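Local coordinates for alpha-amylase G-6 (Bacillus halodurans, PDB 2C3G), which probably binds starch through this family 26 carbohydrate-binding module, one piece of a longer amylase, at residues E43-T51 with W87-P97. Sequence-based numbering, arbitrary orientation.
With CD (cadmium ion), chain C; CD (cadmium ion), chain E; CD (cadmium ion), chain B.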
# COMPACT_ATOMS: atom_id res chain seq x y z
N GLU A 43 4.04 3.10 -7.87
CA GLU A 43 4.17 3.26 -9.31
C GLU A 43 2.79 3.27 -9.98
O GLU A 43 1.86 2.66 -9.48
CB GLU A 43 5.11 2.19 -9.87
CG GLU A 43 5.64 1.16 -8.83
CD GLU A 43 5.26 -0.24 -9.26
OE1 GLU A 43 4.50 -0.33 -10.25
OE2 GLU A 43 5.72 -1.25 -8.67
N HIS A 44 2.62 4.03 -11.06
CA HIS A 44 1.34 4.07 -11.75
C HIS A 44 1.08 2.72 -12.38
O HIS A 44 2.01 2.07 -12.90
CB HIS A 44 1.28 5.22 -12.79
CG HIS A 44 -0.01 5.28 -13.56
ND1 HIS A 44 -0.09 4.96 -14.90
CD2 HIS A 44 -1.26 5.58 -13.17
CE1 HIS A 44 -1.34 5.08 -15.30
NE2 HIS A 44 -2.08 5.45 -14.27
N TYR A 45 -0.16 2.25 -12.32
CA TYR A 45 -0.49 1.00 -12.96
C TYR A 45 -1.37 1.27 -14.21
O TYR A 45 -0.97 0.95 -15.34
CB TYR A 45 -1.14 0.01 -11.97
CG TYR A 45 -1.61 -1.27 -12.62
CD1 TYR A 45 -0.71 -2.18 -13.13
CD2 TYR A 45 -2.96 -1.54 -12.74
CE1 TYR A 45 -1.15 -3.39 -13.74
CE2 TYR A 45 -3.42 -2.73 -13.37
CZ TYR A 45 -2.52 -3.65 -13.86
OH TYR A 45 -2.99 -4.80 -14.47
N GLU A 46 -2.55 1.84 -13.98
CA GLU A 46 -3.53 2.06 -15.04
C GLU A 46 -4.77 2.78 -14.49
O GLU A 46 -5.30 2.42 -13.44
CB GLU A 46 -3.85 0.73 -15.75
CG GLU A 46 -5.32 0.46 -15.96
CD GLU A 46 -5.64 -0.18 -17.30
OE1 GLU A 46 -4.95 0.11 -18.29
OE2 GLU A 46 -6.62 -0.95 -17.35
N GLY A 47 -5.20 3.81 -15.18
CA GLY A 47 -6.29 4.67 -14.74
C GLY A 47 -5.88 5.35 -13.46
O GLY A 47 -4.79 5.92 -13.38
N ASP A 48 -6.73 5.29 -12.44
CA ASP A 48 -6.36 5.83 -11.13
C ASP A 48 -5.75 4.77 -10.24
O ASP A 48 -5.56 5.01 -9.07
CB ASP A 48 -7.58 6.43 -10.43
CG ASP A 48 -8.24 7.53 -11.23
OD1 ASP A 48 -7.55 8.22 -11.98
OD2 ASP A 48 -9.43 7.81 -11.14
N TRP A 49 -5.45 3.58 -10.79
CA TRP A 49 -4.75 2.54 -10.01
C TRP A 49 -3.23 2.76 -9.94
O TRP A 49 -2.57 3.02 -10.92
CB TRP A 49 -5.05 1.11 -10.50
CG TRP A 49 -6.49 0.63 -10.28
CD1 TRP A 49 -7.51 0.58 -11.22
CD2 TRP A 49 -7.06 0.12 -9.06
NE1 TRP A 49 -8.66 0.10 -10.64
CE2 TRP A 49 -8.42 -0.19 -9.32
CE3 TRP A 49 -6.57 -0.06 -7.76
CZ2 TRP A 49 -9.27 -0.73 -8.33
CZ3 TRP A 49 -7.40 -0.58 -6.79
CH2 TRP A 49 -8.74 -0.90 -7.08
N TYR A 50 -2.69 2.60 -8.74
CA TYR A 50 -1.26 2.68 -8.50
C TYR A 50 -0.90 1.43 -7.72
O TYR A 50 -1.76 0.80 -7.15
CB TYR A 50 -0.96 3.94 -7.72
CG TYR A 50 -1.10 5.21 -8.53
CD1 TYR A 50 0.03 5.87 -9.01
CD2 TYR A 50 -2.37 5.75 -8.84
CE1 TYR A 50 -0.09 7.02 -9.77
CE2 TYR A 50 -2.48 6.91 -9.60
CZ TYR A 50 -1.33 7.53 -10.05
OH TYR A 50 -1.41 8.67 -10.78
N THR A 51 0.36 1.06 -7.69
CA THR A 51 0.71 -0.25 -7.14
C THR A 51 2.10 -0.24 -6.57
O THR A 51 2.95 0.56 -6.96
CB THR A 51 0.60 -1.36 -8.25
OG1 THR A 51 0.91 -2.63 -7.69
CG2 THR A 51 1.63 -1.18 -9.27
N TRP A 87 -6.03 -5.23 -3.81
CA TRP A 87 -6.64 -4.03 -4.51
C TRP A 87 -7.63 -3.23 -3.67
O TRP A 87 -8.74 -3.70 -3.38
CB TRP A 87 -7.36 -4.36 -5.87
CG TRP A 87 -6.59 -5.11 -6.81
CD1 TRP A 87 -6.12 -6.38 -6.64
CD2 TRP A 87 -6.14 -4.69 -8.11
NE1 TRP A 87 -5.40 -6.77 -7.75
CE2 TRP A 87 -5.40 -5.75 -8.67
CE3 TRP A 87 -6.29 -3.51 -8.86
CZ2 TRP A 87 -4.80 -5.68 -9.95
CZ3 TRP A 87 -5.70 -3.42 -10.12
CH2 TRP A 87 -4.97 -4.51 -10.66
N PHE A 88 -7.27 -2.00 -3.31
CA PHE A 88 -8.16 -1.17 -2.50
C PHE A 88 -8.81 0.02 -3.24
O PHE A 88 -8.12 0.88 -3.71
CB PHE A 88 -7.40 -0.69 -1.26
CG PHE A 88 -8.24 0.11 -0.32
CD1 PHE A 88 -9.08 -0.51 0.60
CD2 PHE A 88 -8.21 1.49 -0.36
CE1 PHE A 88 -9.84 0.24 1.50
CE2 PHE A 88 -8.95 2.24 0.52
CZ PHE A 88 -9.76 1.61 1.46
N ASP A 89 -10.14 0.03 -3.34
CA ASP A 89 -10.89 1.15 -3.91
C ASP A 89 -11.90 1.78 -2.93
O ASP A 89 -12.90 2.36 -3.35
CB ASP A 89 -11.66 0.69 -5.14
CG ASP A 89 -12.73 -0.33 -4.81
OD1 ASP A 89 -13.16 -0.99 -5.82
OD2 ASP A 89 -13.25 -0.57 -3.65
N GLY A 90 -11.65 1.66 -1.63
CA GLY A 90 -12.64 1.98 -0.63
C GLY A 90 -13.09 0.68 0.02
O GLY A 90 -13.55 0.67 1.15
N GLU A 91 -12.95 -0.42 -0.71
CA GLU A 91 -13.06 -1.77 -0.14
C GLU A 91 -11.89 -2.58 -0.69
O GLU A 91 -11.33 -2.24 -1.74
CB GLU A 91 -14.39 -2.43 -0.49
CG GLU A 91 -14.55 -3.87 0.01
CD GLU A 91 -14.53 -3.97 1.55
OE1 GLU A 91 -15.59 -3.63 2.15
OE2 GLU A 91 -13.47 -4.35 2.14
N TRP A 92 -11.49 -3.63 0.04
CA TRP A 92 -10.48 -4.56 -0.42
C TRP A 92 -11.03 -5.66 -1.32
O TRP A 92 -12.07 -6.27 -1.04
CB TRP A 92 -9.73 -5.16 0.75
CG TRP A 92 -8.81 -4.18 1.43
CD1 TRP A 92 -9.07 -3.47 2.55
CD2 TRP A 92 -7.47 -3.83 1.03
NE1 TRP A 92 -7.98 -2.69 2.89
CE2 TRP A 92 -6.98 -2.90 1.98
CE3 TRP A 92 -6.63 -4.23 -0.01
CZ2 TRP A 92 -5.71 -2.34 1.90
CZ3 TRP A 92 -5.37 -3.69 -0.09
CH2 TRP A 92 -4.91 -2.74 0.86
N HIS A 93 -10.32 -5.89 -2.42
CA HIS A 93 -10.59 -7.00 -3.34
C HIS A 93 -9.27 -7.71 -3.57
O HIS A 93 -8.23 -7.04 -3.65
CB HIS A 93 -11.08 -6.50 -4.71
CG HIS A 93 -12.30 -5.64 -4.67
ND1 HIS A 93 -13.56 -6.13 -4.97
CD2 HIS A 93 -12.46 -4.32 -4.41
CE1 HIS A 93 -14.44 -5.15 -4.87
NE2 HIS A 93 -13.80 -4.04 -4.53
N VAL A 94 -9.32 -9.04 -3.72
CA VAL A 94 -8.13 -9.83 -4.06
C VAL A 94 -7.69 -9.71 -5.51
O VAL A 94 -6.49 -9.56 -5.77
CB VAL A 94 -8.23 -11.35 -3.66
CG1 VAL A 94 -8.63 -11.48 -2.21
CG2 VAL A 94 -9.20 -12.14 -4.60
N ASP A 95 -8.66 -9.79 -6.44
CA ASP A 95 -8.43 -9.47 -7.85
C ASP A 95 -9.04 -8.10 -8.20
O ASP A 95 -9.94 -7.61 -7.52
CB ASP A 95 -9.01 -10.54 -8.79
CG ASP A 95 -8.83 -11.97 -8.26
OD1 ASP A 95 -7.67 -12.39 -7.95
OD2 ASP A 95 -9.80 -12.75 -8.13
N ARG A 96 -8.56 -7.51 -9.30
CA ARG A 96 -9.08 -6.25 -9.82
C ARG A 96 -10.62 -6.22 -9.86
O ARG A 96 -11.23 -7.14 -10.39
CB ARG A 96 -8.50 -5.99 -11.21
CG ARG A 96 -8.62 -4.55 -11.67
CD ARG A 96 -7.82 -4.24 -12.90
NE ARG A 96 -8.22 -2.99 -13.52
CZ ARG A 96 -7.55 -2.39 -14.48
NH1 ARG A 96 -6.43 -2.90 -14.96
NH2 ARG A 96 -8.01 -1.26 -14.98
N PRO A 97 -11.24 -5.19 -9.28
CA PRO A 97 -12.70 -5.01 -9.39
C PRO A 97 -13.14 -4.81 -10.85
O PRO A 97 -12.43 -4.18 -11.65
CB PRO A 97 -12.99 -3.77 -8.55
CG PRO A 97 -11.81 -3.63 -7.66
CD PRO A 97 -10.64 -4.17 -8.39
CD CD C . -14.78 -1.94 -4.81
CD CD E . 1.46 4.29 -16.60
CD CD B . -8.98 10.05 -12.21
O HOH W 1 -5.53 -5.86 -14.55
O HOH W 2 -10.59 11.16 -12.47
O HOH W 3 -15.95 -2.75 -6.59
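Y45, E46 and W49 of the 43-51 beta hairpin meet W87, R96 and P97 across one face of the mixed sheet in this starch-binding module. Strand 6-12 runs between the hairpin and strand 86-88, so they are not paired directly, and mostly side chains meet. The edge of W87 points at the face of Y45 in an offset edge-to-face pair, with planes 78° apart and W87 CH2 3.6 Å from Y45 CE2. R96 NH1 lies at the edge of the same tyrosine ring. A water bridges Y45 OH and R96 NH1. E46 follows with a salt bridge: R96 NH2 donates to the anti lone pair of E46 OE2 at 2.8 Å. R96 NH1 adds a weak bond to E46 OE2. The extended R96 chain carries its guanidinium this far, and the E46 carboxylate and R96 guanidinium planes are 86° apart. A type II' turn runs from E46 to W49, and Y45 and E46 form a classic beta bulge opposite W49. Both of their backbone N atoms donate to W49 O. The W49 indole extends across to 87-97, with CG anti to its carbonyl carbon (chi1 -67°). The edge of W87 meets one face of this indole, completing a three-ring aromatic cluster. W49 CZ3 lies 3.5 Å from F88 O. W49 CH2 meets D89 CB; the D89 carboxylate binds cadmium with H93. P97 CD packs 3.7 Å from W49 CZ2.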